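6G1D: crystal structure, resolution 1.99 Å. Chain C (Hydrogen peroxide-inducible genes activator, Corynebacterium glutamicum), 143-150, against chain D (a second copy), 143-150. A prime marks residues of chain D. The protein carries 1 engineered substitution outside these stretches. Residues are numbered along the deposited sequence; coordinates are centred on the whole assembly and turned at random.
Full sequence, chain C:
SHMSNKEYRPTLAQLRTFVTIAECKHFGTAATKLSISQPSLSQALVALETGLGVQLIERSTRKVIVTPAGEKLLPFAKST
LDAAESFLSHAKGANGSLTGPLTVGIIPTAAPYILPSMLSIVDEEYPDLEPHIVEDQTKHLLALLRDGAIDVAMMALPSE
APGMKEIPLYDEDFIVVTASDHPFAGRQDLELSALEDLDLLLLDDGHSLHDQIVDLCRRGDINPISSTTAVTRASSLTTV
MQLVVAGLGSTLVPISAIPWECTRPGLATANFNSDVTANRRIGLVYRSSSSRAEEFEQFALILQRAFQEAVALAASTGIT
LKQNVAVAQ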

# COMPACT_ATOMS: atom_id res chain seq x y z
N ALA C 143 0.92 9.38 0.45
CA ALA C 143 2.39 9.40 0.55
C ALA C 143 2.99 10.53 -0.30
O ALA C 143 3.93 11.21 0.13
CB ALA C 143 2.97 8.04 0.14
N LEU C 144 2.46 10.75 -1.50
CA LEU C 144 2.91 11.84 -2.36
C LEU C 144 2.61 13.20 -1.71
O LEU C 144 3.41 14.13 -1.81
CB LEU C 144 2.26 11.76 -3.76
CG LEU C 144 2.61 10.56 -4.64
CD1 LEU C 144 1.58 10.39 -5.73
CD2 LEU C 144 3.98 10.71 -5.25
N LEU C 145 1.46 13.32 -1.05
CA LEU C 145 1.12 14.53 -0.32
C LEU C 145 2.12 14.79 0.81
O LEU C 145 2.59 15.90 0.97
CB LEU C 145 -0.27 14.43 0.30
CG LEU C 145 -1.48 14.99 -0.35
CD1 LEU C 145 -2.62 14.62 0.59
CD2 LEU C 145 -1.31 16.48 -0.58
N ARG C 146 2.43 13.76 1.60
CA ARG C 146 3.36 13.89 2.71
C ARG C 146 4.75 14.30 2.19
O ARG C 146 5.38 15.15 2.83
CB ARG C 146 3.46 12.61 3.55
CG ARG C 146 2.42 12.48 4.64
CD ARG C 146 2.63 11.21 5.46
NE ARG C 146 1.35 10.74 6.02
CZ ARG C 146 0.57 9.77 5.51
NH1 ARG C 146 0.91 9.08 4.41
NH2 ARG C 146 -0.58 9.48 6.12
N ASP C 147 5.20 13.77 1.03
CA ASP C 147 6.54 14.12 0.53
C ASP C 147 6.57 15.38 -0.33
O ASP C 147 7.63 15.76 -0.80
CB ASP C 147 7.33 12.93 -0.06
CG ASP C 147 6.69 12.29 -1.22
OD1 ASP C 147 6.19 13.05 -2.07
OD2 ASP C 147 6.77 11.03 -1.37
N GLY C 148 5.42 16.02 -0.53
CA GLY C 148 5.33 17.25 -1.29
C GLY C 148 5.29 17.08 -2.80
O GLY C 148 5.37 18.06 -3.53
N ALA C 149 5.15 15.85 -3.30
CA ALA C 149 5.19 15.59 -4.74
C ALA C 149 3.89 15.94 -5.43
O ALA C 149 3.88 16.12 -6.65
CB ALA C 149 5.56 14.15 -5.04
N ILE C 150 2.79 15.99 -4.66
CA ILE C 150 1.56 16.62 -5.14
C ILE C 150 1.13 17.67 -4.11
O ILE C 150 1.52 17.59 -2.93
CB ILE C 150 0.43 15.62 -5.40
CG1 ILE C 150 -0.14 15.04 -4.09
CG2 ILE C 150 0.90 14.54 -6.36
CD1 ILE C 150 -1.13 13.88 -4.29
N ALA D 143 10.00 5.04 -3.83
CA ALA D 143 9.04 6.11 -4.15
C ALA D 143 9.55 7.48 -3.67
O ALA D 143 9.45 8.46 -4.38
CB ALA D 143 7.67 5.80 -3.57
N LEU D 144 10.13 7.53 -2.47
CA LEU D 144 10.72 8.77 -1.95
C LEU D 144 11.91 9.22 -2.83
O LEU D 144 12.09 10.41 -3.08
CB LEU D 144 11.16 8.59 -0.48
CG LEU D 144 10.05 8.35 0.56
CD1 LEU D 144 10.59 7.76 1.83
CD2 LEU D 144 9.29 9.62 0.89
N LEU D 145 12.71 8.28 -3.30
CA LEU D 145 13.82 8.58 -4.20
C LEU D 145 13.30 9.16 -5.52
O LEU D 145 13.82 10.16 -6.02
CB LEU D 145 14.62 7.33 -4.53
CG LEU D 145 15.88 6.96 -3.81
CD1 LEU D 145 16.34 5.66 -4.44
CD2 LEU D 145 16.93 8.07 -3.92
N ARG D 146 12.27 8.55 -6.09
CA ARG D 146 11.69 9.04 -7.34
C ARG D 146 11.11 10.43 -7.17
O ARG D 146 11.25 11.24 -8.07
CB ARG D 146 10.65 8.03 -7.88
CG ARG D 146 9.84 8.30 -9.13
CD ARG D 146 8.55 7.49 -9.05
NE ARG D 146 7.72 8.08 -7.98
CZ ARG D 146 6.81 7.44 -7.23
NH1 ARG D 146 6.52 6.14 -7.42
NH2 ARG D 146 6.17 8.12 -6.29
N ASP D 147 10.52 10.75 -6.02
CA ASP D 147 9.91 12.09 -5.77
C ASP D 147 10.93 13.13 -5.31
O ASP D 147 10.59 14.30 -5.18
CB ASP D 147 8.83 12.03 -4.67
CG ASP D 147 7.68 11.09 -5.00
OD1 ASP D 147 7.39 10.87 -6.19
OD2 ASP D 147 7.08 10.56 -4.03
N GLY D 148 12.16 12.72 -5.05
CA GLY D 148 13.20 13.62 -4.56
C GLY D 148 13.15 13.89 -3.06
O GLY D 148 13.86 14.74 -2.58
N ALA D 149 12.34 13.16 -2.32
CA ALA D 149 12.16 13.41 -0.88
C ALA D 149 13.30 12.82 -0.06
O ALA D 149 13.45 13.21 1.08
CB ALA D 149 10.82 12.85 -0.38
N ILE D 150 14.03 11.85 -0.61
CA ILE D 150 15.33 11.46 -0.10
C ILE D 150 16.35 11.49 -1.22
O ILE D 150 15.99 11.43 -2.39
CB ILE D 150 15.33 10.07 0.59
CG1 ILE D 150 15.20 8.93 -0.45
CG2 ILE D 150 14.25 9.99 1.66
CD1 ILE D 150 15.00 7.57 0.13

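What brings two acidic side chains together at the centre of this contact? Asp147 and Asp147′ both point their CA-to-CB bonds toward the other copy, and OD2 of Asp147 lies only 2.7 Å from OD2 of Asp147′. Two carboxylates carrying full negative charge would repel each other at that range, so one of the groups probably holds a proton and donates it, though the coordinates do not settle the matter. These two residues also have the largest areas covered by the other stretch, so the close oxygen pair sits at the heart of a small interface of 228 Å², both sides summed.

How is each carboxylate held by its own chain? Here the two copies differ. Asp147 adopts chi1 p, and its OD1 accepts a hydrogen bond from the backbone N of Ala149 at 3.2 Å, which ties the side chain to the turn that follows. Asp147′ adopts chi1 m, and its OD1 instead forms a salt bridge with NH2 of Arg146′ at 3.0 Å; NE of Arg146′ adds a weak hydrogen bond to the same OD1 of Asp147′ at 3.3 Å. The guanidinium thus offsets negative charge on one side of the pair, whereas Arg146 forms no such salt bridge with Asp147.

Which van der Waals contacts surround the acidic pair? The methyl CB of Ala149′ packs 3.5 Å from CB of Asp147, and in the reciprocal contact CB of Ala149 lies 3.7 Å from CG of Asp147′. Leu144 and Leu144′ join from the preceding helical turn: their CA-to-CB bonds point sideways, but the ends of their side chains come nearer. CD2 of Leu144 reaches 3.3 Å from OD2 of Asp147′ and 3.5 Å from NH2 of Arg146′, while CD2 of Leu144′ stands 3.7 Å from OD2 of Asp147. Leu144 and Leu144′ have the same m,t rotamer, so the unevenness of these contacts does not come from a change of leucine rotamer.

What does the backbone contribute? It supplies the frame, with no clear hydrogen bond crossing between the stretches. The helix axes approach to 10.8 Å at 51°, and the nearest CA atoms pair Asp147 with Ala149′ at 5.8 Å and Ala149 with Asp147′ at 6.0 Å. Each chain turns through a Schellman motif at Gly148 or Gly148′, where positive phi favours glycine. In that turn the N of Ala149 bonds to O of Leu144 at 2.9 Å, a distance repeated between N of Ala149′ and O of Leu144′, and each alanine CB points toward the other copy.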